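Local coordinates for protein nicastrin (Dictyostelium purpureum, PDB 4R12) that probably serves as an essential subunit of gamma-secretase, the complex that cleaves integral membrane proteins such as Notch receptors within the membrane, at residues A[270-284]-A[543-555]. Sequence-based numbering, arbitrary orientation.
Sequences AERWGYVGSEYFIND and THLHNALSLGFDF
Tyr280, Phe281 and Asp284 meet His546 and Asn547 where helix 276-284, part of the aminopeptidase-like large lobe of nicastrin, packs on strand 543-548. Their axes pass 6.9 Å apart at 112°. The strand pairs antiparallel with strand 192-203. Tyr280, Phe281 and His546 form an aromatic cluster. Phe281 CG lies anti to the backbone N (chi1 -170°), which carries the ring toward the imidazole. Its edge at CD1 points onto one face of His546, a T-shaped pair with planes at 84°. The Tyr280 ring meets His546 rim to rim. Asn547 CB lies over a face of Tyr280, a CH-pi contact 3.8 Å from the ring centroid.

Two side-chain hydrogen bonds add to this. Asn547 ND2 donates almost straight to Tyr280 OH at 3.2 Å. The strongest polar partner of Asn547 is Gln198 on strand 192-203. His546 NE2 donates to Asp284 OD2 at 2.7 Å in a bent bond. The acceptor lies near the imidazole plane. The donor comes from the anti side of the carboxylate, tilted out of its plane. Arg305 makes a salt bridge to the same oxygen and would probably favour a charged carboxylate.

Van der Waals packing continues along residues 548-551. Val276 sits against the backbone of Leu549 and Ser550. Leu551 CD2 touches Asn283 ND2 and Tyr280 CD2. Gly277 CA is tight against Ala548 CB, at 3.5 Å.

Two waters bridge the backbones. One donates to Gly277 O and Asn547 O. The other donates to Val276 O at 2.8 Å and Leu549 O at 2.6 Å.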
loop_
_atom_site.group_PDB
_atom_site.type_symbol
_atom_site.label_atom_id
_atom_site.label_comp_id
_atom_site.label_asym_id
_atom_site.label_seq_id
_atom_site.Cartn_x
_atom_site.Cartn_y
_atom_site.Cartn_z
ATOM N N ALA A 270 3.420 1.708 -5.073
ATOM C CA ALA A 270 2.592 2.724 -5.730
ATOM C C ALA A 270 1.649 2.155 -6.806
ATOM O O ALA A 270 1.210 2.869 -7.716
ATOM C CB ALA A 270 3.493 3.830 -6.312
ATOM N N GLU A 271 1.305 0.875 -6.675
ATOM C CA GLU A 271 0.362 0.251 -7.591
ATOM C C GLU A 271 -1.042 0.818 -7.456
ATOM O O GLU A 271 -1.800 0.823 -8.425
ATOM C CB GLU A 271 0.312 -1.267 -7.363
ATOM C CG GLU A 271 1.605 -1.941 -7.698
ATOM C CD GLU A 271 1.914 -1.897 -9.192
ATOM O OE1 GLU A 271 1.380 -2.731 -9.942
ATOM O OE2 GLU A 271 2.685 -1.021 -9.611
ATOM N N ARG A 272 -1.401 1.286 -6.258
ATOM C CA ARG A 272 -2.759 1.801 -6.058
ATOM C C ARG A 272 -2.951 3.120 -6.787
ATOM O O ARG A 272 -4.054 3.658 -6.822
ATOM C CB ARG A 272 -3.079 1.995 -4.577
ATOM C CG ARG A 272 -2.814 0.794 -3.693
ATOM C CD ARG A 272 -3.299 -0.449 -4.317
ATOM N NE ARG A 272 -3.108 -1.658 -3.501
ATOM C CZ ARG A 272 -3.604 -2.829 -3.882
ATOM N NH1 ARG A 272 -4.275 -2.893 -5.035
ATOM N NH2 ARG A 272 -3.451 -3.915 -3.142
ATOM N N TRP A 273 -1.875 3.644 -7.368
ATOM C CA TRP A 273 -1.943 4.934 -8.043
ATOM C C TRP A 273 -1.582 4.761 -9.517
ATOM O O TRP A 273 -0.692 5.433 -10.048
ATOM C CB TRP A 273 -1.033 5.940 -7.335
ATOM C CG TRP A 273 -1.396 6.063 -5.885
ATOM C CD1 TRP A 273 -0.803 5.416 -4.831
ATOM C CD2 TRP A 273 -2.475 6.827 -5.330
ATOM N NE1 TRP A 273 -1.436 5.748 -3.657
ATOM C CE2 TRP A 273 -2.464 6.610 -3.935
ATOM C CE3 TRP A 273 -3.448 7.672 -5.876
ATOM C CZ2 TRP A 273 -3.385 7.212 -3.080
ATOM C CZ3 TRP A 273 -4.357 8.273 -5.025
ATOM C CH2 TRP A 273 -4.320 8.041 -3.642
ATOM N N GLY A 274 -2.279 3.832 -10.161
ATOM C CA GLY A 274 -2.128 3.607 -11.589
ATOM C C GLY A 274 -1.064 2.598 -11.979
ATOM O O GLY A 274 -0.462 2.722 -13.048
ATOM N N TYR A 275 -0.806 1.621 -11.101
ATOM C CA TYR A 275 0.159 0.554 -11.375
ATOM C C TYR A 275 1.549 1.047 -11.759
ATOM O O TYR A 275 2.193 0.433 -12.598
ATOM C CB TYR A 275 -0.358 -0.353 -12.510
ATOM C CG TYR A 275 -1.758 -0.868 -12.305
ATOM C CD1 TYR A 275 -2.028 -1.803 -11.315
ATOM C CD2 TYR A 275 -2.816 -0.428 -13.099
ATOM C CE1 TYR A 275 -3.298 -2.281 -11.108
ATOM C CE2 TYR A 275 -4.105 -0.913 -12.903
ATOM C CZ TYR A 275 -4.331 -1.845 -11.901
ATOM O OH TYR A 275 -5.589 -2.344 -11.670
ATOM N N VAL A 276 2.032 2.139 -11.173
ATOM C CA VAL A 276 3.250 2.721 -11.721
ATOM C C VAL A 276 4.502 1.917 -11.395
ATOM O O VAL A 276 5.487 1.991 -12.132
ATOM C CB VAL A 276 3.445 4.175 -11.270
ATOM C CG1 VAL A 276 2.269 5.027 -11.755
ATOM C CG2 VAL A 276 3.600 4.270 -9.776
ATOM N N GLY A 277 4.465 1.143 -10.309
ATOM C CA GLY A 277 5.577 0.270 -9.963
ATOM C C GLY A 277 5.799 -0.856 -10.961
ATOM O O GLY A 277 6.898 -1.005 -11.504
ATOM N N SER A 278 4.768 -1.653 -11.215
ATOM C CA SER A 278 4.891 -2.697 -12.231
ATOM C C SER A 278 5.171 -2.103 -13.617
ATOM O O SER A 278 6.016 -2.611 -14.355
ATOM C CB SER A 278 3.639 -3.585 -12.276
ATOM O OG SER A 278 2.438 -2.842 -12.357
ATOM N N GLU A 279 4.495 -1.014 -13.967
ATOM C CA GLU A 279 4.705 -0.410 -15.287
ATOM C C GLU A 279 6.134 0.094 -15.505
ATOM O O GLU A 279 6.720 -0.133 -16.572
ATOM C CB GLU A 279 3.723 0.739 -15.525
ATOM C CG GLU A 279 2.289 0.289 -15.768
ATOM C CD GLU A 279 2.083 -0.432 -17.113
ATOM O OE1 GLU A 279 3.045 -0.578 -17.901
ATOM O OE2 GLU A 279 0.938 -0.853 -17.375
ATOM N N TYR A 280 6.696 0.774 -14.511
ATOM C CA TYR A 280 8.042 1.325 -14.651
ATOM C C TYR A 280 9.065 0.201 -14.805
ATOM O O TYR A 280 9.946 0.275 -15.650
ATOM C CB TYR A 280 8.380 2.207 -13.447
ATOM C CG TYR A 280 9.578 3.131 -13.595
ATOM C CD1 TYR A 280 10.878 2.653 -13.443
ATOM C CD2 TYR A 280 9.400 4.499 -13.812
ATOM C CE1 TYR A 280 11.972 3.504 -13.544
ATOM C CE2 TYR A 280 10.487 5.355 -13.912
ATOM C CZ TYR A 280 11.770 4.853 -13.776
ATOM O OH TYR A 280 12.853 5.699 -13.855
ATOM N N PHE A 281 8.930 -0.845 -13.993
ATOM C CA PHE A 281 9.856 -1.973 -14.056
ATOM C C PHE A 281 9.793 -2.642 -15.433
ATOM O O PHE A 281 10.824 -2.884 -16.053
ATOM C CB PHE A 281 9.548 -2.985 -12.939
ATOM C CG PHE A 281 10.590 -4.063 -12.785
ATOM C CD1 PHE A 281 11.796 -3.791 -12.156
ATOM C CD2 PHE A 281 10.359 -5.348 -13.248
ATOM C CE1 PHE A 281 12.755 -4.781 -11.996
ATOM C CE2 PHE A 281 11.318 -6.351 -13.091
ATOM C CZ PHE A 281 12.514 -6.066 -12.472
ATOM N N ILE A 282 8.580 -2.930 -15.903
ATOM C CA ILE A 282 8.386 -3.526 -17.236
ATOM C C ILE A 282 8.965 -2.635 -18.338
ATOM O O ILE A 282 9.649 -3.114 -19.246
ATOM C CB ILE A 282 6.897 -3.785 -17.526
ATOM C CG1 ILE A 282 6.397 -4.944 -16.669
ATOM C CG2 ILE A 282 6.661 -4.081 -19.028
ATOM C CD1 ILE A 282 4.888 -4.996 -16.541
ATOM N N ASN A 283 8.697 -1.335 -18.245
ATOM C CA ASN A 283 9.253 -0.393 -19.209
ATOM C C ASN A 283 10.777 -0.481 -19.260
ATOM O O ASN A 283 11.369 -0.472 -20.342
ATOM C CB ASN A 283 8.821 1.036 -18.885
ATOM C CG ASN A 283 9.179 2.007 -19.992
ATOM O OD1 ASN A 283 8.748 1.840 -21.125
ATOM N ND2 ASN A 283 9.968 3.029 -19.667
ATOM N N ASP A 284 11.408 -0.592 -18.097
ATOM C CA ASP A 284 12.862 -0.690 -18.050
ATOM C C ASP A 284 13.363 -2.021 -18.609
ATOM O O ASP A 284 14.370 -2.066 -19.319
ATOM C CB ASP A 284 13.372 -0.483 -16.618
ATOM C CG ASP A 284 13.535 0.996 -16.268
ATOM O OD1 ASP A 284 13.273 1.845 -17.149
ATOM O OD2 ASP A 284 13.939 1.310 -15.129
ATOM N N THR A 543 18.873 -8.864 -4.066
ATOM C CA THR A 543 17.653 -8.127 -3.733
ATOM C C THR A 543 17.862 -6.662 -4.074
ATOM O O THR A 543 18.914 -6.103 -3.767
ATOM C CB THR A 543 17.315 -8.275 -2.236
ATOM O OG1 THR A 543 17.085 -9.658 -1.940
ATOM C CG2 THR A 543 16.077 -7.450 -1.843
ATOM N N HIS A 544 16.872 -6.031 -4.699
ATOM C CA HIS A 544 17.096 -4.744 -5.357
ATOM C C HIS A 544 15.887 -3.827 -5.300
ATOM O O HIS A 544 14.747 -4.270 -5.462
ATOM C CB HIS A 544 17.500 -4.978 -6.824
ATOM C CG HIS A 544 18.621 -5.960 -6.976
ATOM N ND1 HIS A 544 19.940 -5.620 -6.769
ATOM C CD2 HIS A 544 18.611 -7.286 -7.251
ATOM C CE1 HIS A 544 20.700 -6.688 -6.938
ATOM N NE2 HIS A 544 19.917 -7.713 -7.234
ATOM N N LEU A 545 16.147 -2.548 -5.066
ATOM C CA LEU A 545 15.123 -1.527 -5.205
ATOM C C LEU A 545 14.914 -1.151 -6.668
ATOM O O LEU A 545 15.858 -1.188 -7.458
ATOM C CB LEU A 545 15.515 -0.274 -4.418
ATOM C CG LEU A 545 15.707 -0.430 -2.908
ATOM C CD1 LEU A 545 16.401 0.808 -2.347
ATOM C CD2 LEU A 545 14.364 -0.631 -2.231
ATOM N N HIS A 546 13.691 -0.762 -7.018
ATOM C CA HIS A 546 13.444 -0.169 -8.334
ATOM C C HIS A 546 12.414 0.963 -8.258
ATOM O O HIS A 546 11.421 0.855 -7.524
ATOM C CB HIS A 546 12.970 -1.219 -9.341
ATOM C CG HIS A 546 13.271 -0.843 -10.756
ATOM N ND1 HIS A 546 14.383 -1.309 -11.426
ATOM C CD2 HIS A 546 12.644 0.000 -11.609
ATOM C CE1 HIS A 546 14.411 -0.789 -12.641
ATOM N NE2 HIS A 546 13.368 0.012 -12.777
ATOM N N ASN A 547 12.668 2.043 -8.999
ATOM C CA ASN A 547 11.749 3.178 -9.086
ATOM C C ASN A 547 10.304 2.764 -9.393
ATOM O O ASN A 547 10.063 1.949 -10.283
ATOM C CB ASN A 547 12.181 4.155 -10.186
ATOM C CG ASN A 547 13.414 4.971 -9.828
ATOM O OD1 ASN A 547 13.848 5.038 -8.670
ATOM N ND2 ASN A 547 13.963 5.635 -10.832
ATOM N N ALA A 548 9.360 3.348 -8.666
ATOM C CA ALA A 548 7.941 3.199 -8.960
ATOM C C ALA A 548 7.383 4.605 -9.134
ATOM O O ALA A 548 7.178 5.329 -8.160
ATOM C CB ALA A 548 7.224 2.445 -7.850
ATOM N N LEU A 549 7.168 4.982 -10.393
ATOM C CA LEU A 549 6.908 6.362 -10.783
ATOM C C LEU A 549 6.202 6.378 -12.129
ATOM O O LEU A 549 6.565 5.629 -13.036
ATOM C CB LEU A 549 8.217 7.167 -10.864
ATOM C CG LEU A 549 8.169 8.623 -11.370
ATOM C CD1 LEU A 549 7.463 9.526 -10.373
ATOM C CD2 LEU A 549 9.570 9.167 -11.675
ATOM N N SER A 550 5.189 7.225 -12.247
ATOM C CA SER A 550 4.427 7.326 -13.484
ATOM C C SER A 550 5.337 7.649 -14.653
ATOM O O SER A 550 6.276 8.432 -14.518
ATOM C CB SER A 550 3.341 8.396 -13.365
ATOM O OG SER A 550 2.630 8.527 -14.588
ATOM N N LEU A 551 5.073 7.035 -15.795
ATOM C CA LEU A 551 5.818 7.360 -17.008
ATOM C C LEU A 551 5.400 8.724 -17.577
ATOM O O LEU A 551 6.009 9.232 -18.531
ATOM C CB LEU A 551 5.621 6.264 -18.061
ATOM C CG LEU A 551 6.200 4.885 -17.725
ATOM C CD1 LEU A 551 5.877 3.898 -18.844
ATOM C CD2 LEU A 551 7.701 4.953 -17.491
ATOM N N GLY A 552 4.362 9.312 -16.992
ATOM C CA GLY A 552 3.861 10.601 -17.441
ATOM C C GLY A 552 4.697 11.787 -16.991
ATOM O O GLY A 552 4.490 12.910 -17.471
ATOM N N PHE A 553 5.635 11.537 -16.078
ATOM C CA PHE A 553 6.499 12.576 -15.524
ATOM C C PHE A 553 7.890 12.529 -16.125
ATOM O O PHE A 553 8.370 11.467 -16.511
ATOM C CB PHE A 553 6.647 12.440 -13.999
ATOM C CG PHE A 553 5.385 12.693 -13.226
ATOM C CD1 PHE A 553 4.754 13.925 -13.285
ATOM C CD2 PHE A 553 4.855 11.710 -12.404
ATOM C CE1 PHE A 553 3.592 14.162 -12.566
ATOM C CE2 PHE A 553 3.699 11.935 -11.682
ATOM C CZ PHE A 553 3.062 13.161 -11.762
ATOM N N ASP A 554 8.542 13.689 -16.166
ATOM C CA ASP A 554 9.968 13.777 -16.451
ATOM C C ASP A 554 10.579 14.863 -15.561
ATOM O O ASP A 554 9.880 15.788 -15.132
ATOM C CB ASP A 554 10.215 14.080 -17.928
ATOM C CG ASP A 554 11.682 13.949 -18.317
ATOM O OD1 ASP A 554 12.426 13.240 -17.603
ATOM O OD2 ASP A 554 12.089 14.549 -19.337
ATOM N N PHE A 555 11.869 14.745 -15.257
ATOM C CA PHE A 555 12.511 15.769 -14.447
ATOM C C PHE A 555 13.376 16.685 -15.299
ATOM O O PHE A 555 14.337 16.249 -15.927
ATOM C CB PHE A 555 13.351 15.156 -13.330
ATOM C CG PHE A 555 13.866 16.171 -12.353
ATOM C CD1 PHE A 555 13.041 16.668 -11.353
ATOM C CD2 PHE A 555 15.166 16.651 -12.445
ATOM C CE1 PHE A 555 13.503 17.616 -10.459
ATOM C CE2 PHE A 555 15.635 17.597 -11.554
ATOM C CZ PHE A 555 14.804 18.080 -10.561
HETATM O O HOH W 1 5.320 3.722 -14.300
HETATM O O HOH W 2 8.928 -0.579 -9.658
#